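Local coordinates for Spermidine/putrescine ABC transporter, periplasmic binding protein (Treponema pallidum, PDB 2V84) that probably binds polyamines such as spermidine and putrescine in the periplasm, probably as the receptor lipoprotein of an ABC transporter, at residues A[94-107]-A[269-282]. Residues are numbered along the deposited sequence; the frame is centred on the assembly and turned at random.
Sequences EKIDLSKIPNVQFI and RDLAHAFINFFLEP
His273 stands between two backbone groups and thereby ties helix 269-279 to the loop 94-107. Its NE2 accepts the N-H of Asp97 (3.0 Å, 159°) close to the ring plane, while ND1 donates to Arg269 O one turn back along its own helix (2.6 Å). Histidine suits the place because one flat ring carries an acceptor and a donor nitrogen, both used near its plane; Lys100 CD lies over one of its faces. The extended Lys100 chain runs on to bring NZ to Asp270 OD1 (2.8 Å), a salt bridge at the exposed side. Arg269, bent at chi3 (53°), has two N-H groups for one carbonyl: NH1 and NH2 meet Lys95 O end-on, in the guanidinium plane. NH1 also makes a salt bridge to Glu94 OE1 (2.9 Å), using the anti lone pair of that oxygen, which sits tilted from the guanidinium plane; Gly265 N holds Glu94 OE2. In the buried middle, branched, apolar Ile101 packs CG2 on Ile276 CG2 (3.9 Å), beside Val125. Farther along, the Asn277 and Asn103 side chains cross at about a right angle with nearly parallel amide planes, and each amide, acceptor and donor on a short chain, bonds the other residue's backbone. A chi1 of -163° swings the Asn277 amide away from its own N, bringing OD1 to Asn103 N (3.1 Å). Asn103 ND2 reaches back to Asn277 O (2.8 Å). Beyond Asn277, Leu280 sets CB against Asn103 CB, and Pro282 CG lies over the Phe106 ring in a CH-pi contact. Helix side chains thus satisfy backbone groups of a loop with short 3-10 turns, Asn103 returns a bond to a carbonyl near the helix end, and a neutral His273 ring is the likely state.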
loop_
_atom_site.group_PDB
_atom_site.type_symbol
_atom_site.label_atom_id
_atom_site.label_comp_id
_atom_site.label_asym_id
_atom_site.label_seq_id
_atom_site.Cartn_x
_atom_site.Cartn_y
_atom_site.Cartn_z
ATOM N N GLU A 94 -6.872 5.227 -19.485
ATOM C CA GLU A 94 -6.384 5.404 -20.870
ATOM C C GLU A 94 -5.114 4.635 -21.071
ATOM O O GLU A 94 -4.352 4.475 -20.117
ATOM C CB GLU A 94 -6.116 6.872 -21.179
ATOM C CG GLU A 94 -7.381 7.696 -21.100
ATOM C CD GLU A 94 -7.250 9.058 -21.723
ATOM O OE1 GLU A 94 -6.122 9.483 -22.022
ATOM O OE2 GLU A 94 -8.294 9.719 -21.921
ATOM N N LYS A 95 -4.915 4.131 -22.290
ATOM C CA LYS A 95 -3.643 3.476 -22.642
ATOM C C LYS A 95 -2.489 4.448 -22.448
ATOM O O LYS A 95 -2.605 5.639 -22.734
ATOM C CB LYS A 95 -3.681 2.926 -24.088
ATOM C CG LYS A 95 -4.627 1.726 -24.242
ATOM C CD LYS A 95 -4.516 1.066 -25.627
ATOM C CE LYS A 95 -5.489 -0.123 -25.754
ATOM N NZ LYS A 95 -5.363 -0.754 -27.093
ATOM N N ILE A 96 -1.372 3.924 -21.964
ATOM C CA ILE A 96 -0.166 4.693 -21.728
ATOM C C ILE A 96 0.792 4.464 -22.894
ATOM O O ILE A 96 0.891 3.355 -23.412
ATOM C CB ILE A 96 0.482 4.280 -20.374
ATOM C CG1 ILE A 96 -0.476 4.678 -19.237
ATOM C CG2 ILE A 96 1.852 4.935 -20.200
ATOM C CD1 ILE A 96 -0.024 4.298 -17.820
ATOM N N ASP A 97 1.433 5.540 -23.345
ATOM C CA ASP A 97 2.426 5.488 -24.412
ATOM C C ASP A 97 3.793 5.344 -23.772
ATOM O O ASP A 97 4.387 6.327 -23.314
ATOM C CB ASP A 97 2.353 6.758 -25.285
ATOM C CG ASP A 97 3.398 6.780 -26.381
ATOM O OD1 ASP A 97 4.109 5.766 -26.591
ATOM O OD2 ASP A 97 3.532 7.822 -27.048
ATOM N N LEU A 98 4.285 4.114 -23.722
ATOM C CA LEU A 98 5.506 3.850 -22.979
ATOM C C LEU A 98 6.744 4.443 -23.647
ATOM O O LEU A 98 7.804 4.537 -23.015
ATOM C CB LEU A 98 5.691 2.353 -22.725
ATOM C CG LEU A 98 4.666 1.634 -21.833
ATOM C CD1 LEU A 98 5.028 0.143 -21.786
ATOM C CD2 LEU A 98 4.565 2.242 -20.437
ATOM N N SER A 99 6.605 4.857 -24.912
ATOM C CA SER A 99 7.741 5.461 -25.614
ATOM C C SER A 99 8.039 6.818 -24.971
ATOM O O SER A 99 9.154 7.328 -25.080
ATOM C CB SER A 99 7.496 5.599 -27.127
ATOM O OG SER A 99 6.509 6.580 -27.398
ATOM N N LYS A 100 7.064 7.373 -24.256
ATOM C CA LYS A 100 7.261 8.665 -23.590
ATOM C C LYS A 100 7.730 8.485 -22.143
ATOM O O LYS A 100 7.876 9.455 -21.388
ATOM C CB LYS A 100 5.988 9.489 -23.645
ATOM C CG LYS A 100 5.685 10.029 -25.053
ATOM C CD LYS A 100 4.461 10.924 -25.031
ATOM C CE LYS A 100 4.335 11.647 -26.369
ATOM N NZ LYS A 100 3.064 12.423 -26.462
ATOM N N ILE A 101 7.954 7.233 -21.765
ATOM C CA ILE A 101 8.417 6.905 -20.422
ATOM C C ILE A 101 9.594 5.938 -20.495
ATOM O O ILE A 101 9.504 4.830 -19.995
ATOM C CB ILE A 101 7.302 6.280 -19.552
ATOM C CG1 ILE A 101 6.014 7.100 -19.650
ATOM C CG2 ILE A 101 7.763 6.207 -18.085
ATOM C CD1 ILE A 101 4.805 6.386 -19.022
ATOM N N PRO A 102 10.713 6.367 -21.100
ATOM C CA PRO A 102 11.851 5.458 -21.260
ATOM C C PRO A 102 12.361 4.876 -19.928
ATOM O O PRO A 102 12.930 3.775 -19.925
ATOM C CB PRO A 102 12.910 6.340 -21.925
ATOM C CG PRO A 102 12.506 7.736 -21.603
ATOM C CD PRO A 102 11.008 7.686 -21.678
ATOM N N ASN A 103 12.156 5.600 -18.822
ATOM C CA ASN A 103 12.623 5.164 -17.491
ATOM C C ASN A 103 11.839 3.977 -16.918
ATOM O O ASN A 103 12.173 3.440 -15.849
ATOM C CB ASN A 103 12.606 6.336 -16.504
ATOM C CG ASN A 103 13.619 7.402 -16.850
ATOM O OD1 ASN A 103 14.642 7.099 -17.446
ATOM N ND2 ASN A 103 13.327 8.663 -16.502
ATOM N N VAL A 104 10.824 3.547 -17.659
ATOM C CA VAL A 104 10.096 2.295 -17.418
ATOM C C VAL A 104 11.090 1.110 -17.489
ATOM O O VAL A 104 10.833 0.025 -16.948
ATOM C CB VAL A 104 8.857 2.261 -18.385
ATOM C CG1 VAL A 104 9.051 1.412 -19.663
ATOM C CG2 VAL A 104 7.544 2.093 -17.681
ATOM N N GLN A 105 12.242 1.340 -18.117
ATOM C CA GLN A 105 13.299 0.332 -18.162
ATOM C C GLN A 105 13.954 0.081 -16.795
ATOM O O GLN A 105 14.751 -0.846 -16.646
ATOM C CB GLN A 105 14.345 0.690 -19.225
ATOM C CG GLN A 105 13.849 0.499 -20.649
ATOM C CD GLN A 105 13.224 -0.864 -20.871
ATOM O OE1 GLN A 105 13.905 -1.889 -20.818
ATOM N NE2 GLN A 105 11.921 -0.883 -21.122
ATOM N N PHE A 106 13.613 0.899 -15.801
ATOM C CA PHE A 106 14.151 0.707 -14.448
ATOM C C PHE A 106 13.278 -0.197 -13.572
ATOM O O PHE A 106 13.627 -0.475 -12.411
ATOM C CB PHE A 106 14.351 2.052 -13.768
ATOM C CG PHE A 106 15.380 2.912 -14.426
ATOM C CD1 PHE A 106 16.616 2.389 -14.779
ATOM C CD2 PHE A 106 15.123 4.255 -14.672
ATOM C CE1 PHE A 106 17.578 3.194 -15.386
ATOM C CE2 PHE A 106 16.073 5.060 -15.263
ATOM C CZ PHE A 106 17.298 4.531 -15.630
ATOM N N ILE A 107 12.158 -0.652 -14.130
ATOM C CA ILE A 107 11.212 -1.494 -13.394
ATOM C C ILE A 107 11.820 -2.896 -13.363
ATOM O O ILE A 107 12.097 -3.485 -14.409
ATOM C CB ILE A 107 9.752 -1.427 -13.981
ATOM C CG1 ILE A 107 9.125 -0.023 -13.832
ATOM C CG2 ILE A 107 8.803 -2.408 -13.296
ATOM C CD1 ILE A 107 9.079 0.489 -12.411
ATOM N N ARG A 269 -2.007 14.636 -21.327
ATOM C CA ARG A 269 -1.310 13.347 -21.358
ATOM C C ARG A 269 0.200 13.533 -21.434
ATOM O O ARG A 269 0.953 12.752 -20.860
ATOM C CB ARG A 269 -1.816 12.468 -22.510
ATOM C CG ARG A 269 -3.219 11.879 -22.293
ATOM C CD ARG A 269 -3.727 11.155 -23.532
ATOM N NE ARG A 269 -2.774 10.151 -24.021
ATOM C CZ ARG A 269 -2.662 8.905 -23.549
ATOM N NH1 ARG A 269 -3.457 8.470 -22.583
ATOM N NH2 ARG A 269 -1.751 8.074 -24.060
ATOM N N ASP A 270 0.648 14.571 -22.138
ATOM C CA ASP A 270 2.088 14.846 -22.264
ATOM C C ASP A 270 2.773 15.096 -20.912
ATOM O O ASP A 270 3.845 14.565 -20.649
ATOM C CB ASP A 270 2.313 16.028 -23.202
ATOM C CG ASP A 270 1.814 15.753 -24.615
ATOM O OD1 ASP A 270 1.999 14.624 -25.115
ATOM O OD2 ASP A 270 1.230 16.680 -25.215
ATOM N N LEU A 271 2.145 15.895 -20.055
ATOM C CA LEU A 271 2.698 16.089 -18.718
ATOM C C LEU A 271 2.502 14.877 -17.816
ATOM O O LEU A 271 3.311 14.630 -16.924
ATOM C CB LEU A 271 2.139 17.348 -18.041
ATOM C CG LEU A 271 2.918 18.636 -18.281
ATOM C CD1 LEU A 271 2.279 19.734 -17.463
ATOM C CD2 LEU A 271 4.378 18.481 -17.923
ATOM N N ALA A 272 1.430 14.120 -18.030
ATOM C CA ALA A 272 1.225 12.893 -17.254
ATOM C C ALA A 272 2.361 11.898 -17.488
ATOM O O ALA A 272 2.909 11.344 -16.546
ATOM C CB ALA A 272 -0.106 12.264 -17.580
ATOM N N HIS A 273 2.731 11.695 -18.742
ATOM C CA HIS A 273 3.818 10.765 -19.058
ATOM C C HIS A 273 5.150 11.309 -18.535
ATOM O O HIS A 273 5.995 10.557 -18.052
ATOM C CB HIS A 273 3.924 10.571 -20.574
ATOM C CG HIS A 273 2.825 9.744 -21.168
ATOM N ND1 HIS A 273 1.597 10.266 -21.500
ATOM C CD2 HIS A 273 2.768 8.427 -21.480
ATOM C CE1 HIS A 273 0.839 9.316 -22.023
ATOM N NE2 HIS A 273 1.524 8.190 -22.013
ATOM N N ALA A 274 5.325 12.625 -18.638
ATOM C CA ALA A 274 6.573 13.273 -18.276
ATOM C C ALA A 274 6.792 13.165 -16.784
ATOM O O ALA A 274 7.926 13.031 -16.315
ATOM C CB ALA A 274 6.565 14.743 -18.717
ATOM N N PHE A 275 5.705 13.214 -16.031
ATOM C CA PHE A 275 5.831 13.072 -14.599
ATOM C C PHE A 275 6.163 11.652 -14.173
ATOM O O PHE A 275 7.020 11.460 -13.318
ATOM C CB PHE A 275 4.609 13.599 -13.859
ATOM C CG PHE A 275 4.799 13.613 -12.373
ATOM C CD1 PHE A 275 5.393 14.707 -11.745
ATOM C CD2 PHE A 275 4.436 12.504 -11.602
ATOM C CE1 PHE A 275 5.598 14.709 -10.364
ATOM C CE2 PHE A 275 4.640 12.495 -10.220
ATOM C CZ PHE A 275 5.219 13.601 -9.603
ATOM N N ILE A 276 5.544 10.648 -14.797
ATOM C CA ILE A 276 5.886 9.260 -14.499
ATOM C C ILE A 276 7.361 9.013 -14.836
ATOM O O ILE A 276 8.095 8.372 -14.074
ATOM C CB ILE A 276 4.987 8.265 -15.327
ATOM C CG1 ILE A 276 3.495 8.494 -15.000
ATOM C CG2 ILE A 276 5.402 6.805 -15.082
ATOM C CD1 ILE A 276 2.529 7.734 -15.933
ATOM N N ASN A 277 7.774 9.516 -16.000
ATOM C CA ASN A 277 9.159 9.430 -16.423
ATOM C C ASN A 277 10.105 10.120 -15.419
ATOM O O ASN A 277 11.147 9.580 -15.089
ATOM C CB ASN A 277 9.328 9.996 -17.841
ATOM C CG ASN A 277 10.632 9.569 -18.478
ATOM O OD1 ASN A 277 10.919 8.381 -18.564
ATOM N ND2 ASN A 277 11.431 10.539 -18.925
ATOM N N PHE A 278 9.712 11.294 -14.920
ATOM C CA PHE A 278 10.489 12.060 -13.932
ATOM C C PHE A 278 10.603 11.285 -12.604
ATOM O O PHE A 278 11.679 11.160 -12.017
ATOM C CB PHE A 278 9.808 13.424 -13.727
ATOM C CG PHE A 278 10.364 14.248 -12.590
ATOM C CD1 PHE A 278 9.853 14.113 -11.290
ATOM C CD2 PHE A 278 11.338 15.216 -12.828
ATOM C CE1 PHE A 278 10.352 14.907 -10.232
ATOM C CE2 PHE A 278 11.839 16.017 -11.778
ATOM C CZ PHE A 278 11.342 15.858 -10.489
ATOM N N PHE A 279 9.485 10.747 -12.155
ATOM C CA PHE A 279 9.415 10.053 -10.863
ATOM C C PHE A 279 10.316 8.818 -10.853
ATOM O O PHE A 279 10.916 8.467 -9.830
ATOM C CB PHE A 279 7.956 9.687 -10.607
ATOM C CG PHE A 279 7.665 9.256 -9.209
ATOM C CD1 PHE A 279 7.476 10.201 -8.194
ATOM C CD2 PHE A 279 7.539 7.902 -8.911
ATOM C CE1 PHE A 279 7.187 9.784 -6.882
ATOM C CE2 PHE A 279 7.236 7.478 -7.610
ATOM C CZ PHE A 279 7.072 8.432 -6.597
ATOM N N LEU A 280 10.418 8.173 -12.017
ATOM C CA LEU A 280 11.251 6.982 -12.182
ATOM C C LEU A 280 12.725 7.271 -12.516
ATOM O O LEU A 280 13.492 6.335 -12.719
ATOM C CB LEU A 280 10.666 6.040 -13.235
ATOM C CG LEU A 280 9.330 5.356 -12.887
ATOM C CD1 LEU A 280 8.863 4.536 -14.081
ATOM C CD2 LEU A 280 9.409 4.509 -11.634
ATOM N N GLU A 281 13.107 8.544 -12.585
ATOM C CA GLU A 281 14.526 8.900 -12.628
ATOM C C GLU A 281 15.158 8.411 -11.322
ATOM O O GLU A 281 14.605 8.664 -10.266
ATOM C CB GLU A 281 14.700 10.409 -12.776
ATOM C CG GLU A 281 15.972 10.820 -13.493
ATOM C CD GLU A 281 15.993 10.446 -14.969
ATOM O OE1 GLU A 281 15.209 11.044 -15.762
ATOM O OE2 GLU A 281 16.830 9.582 -15.341
ATOM N N PRO A 282 16.297 7.695 -11.400
ATOM C CA PRO A 282 16.929 6.996 -10.264
ATOM C C PRO A 282 17.100 7.819 -8.992
ATOM O O PRO A 282 16.775 7.334 -7.902
ATOM C CB PRO A 282 18.293 6.613 -10.831
ATOM C CG PRO A 282 18.001 6.380 -12.268
ATOM C CD PRO A 282 17.068 7.480 -12.637
#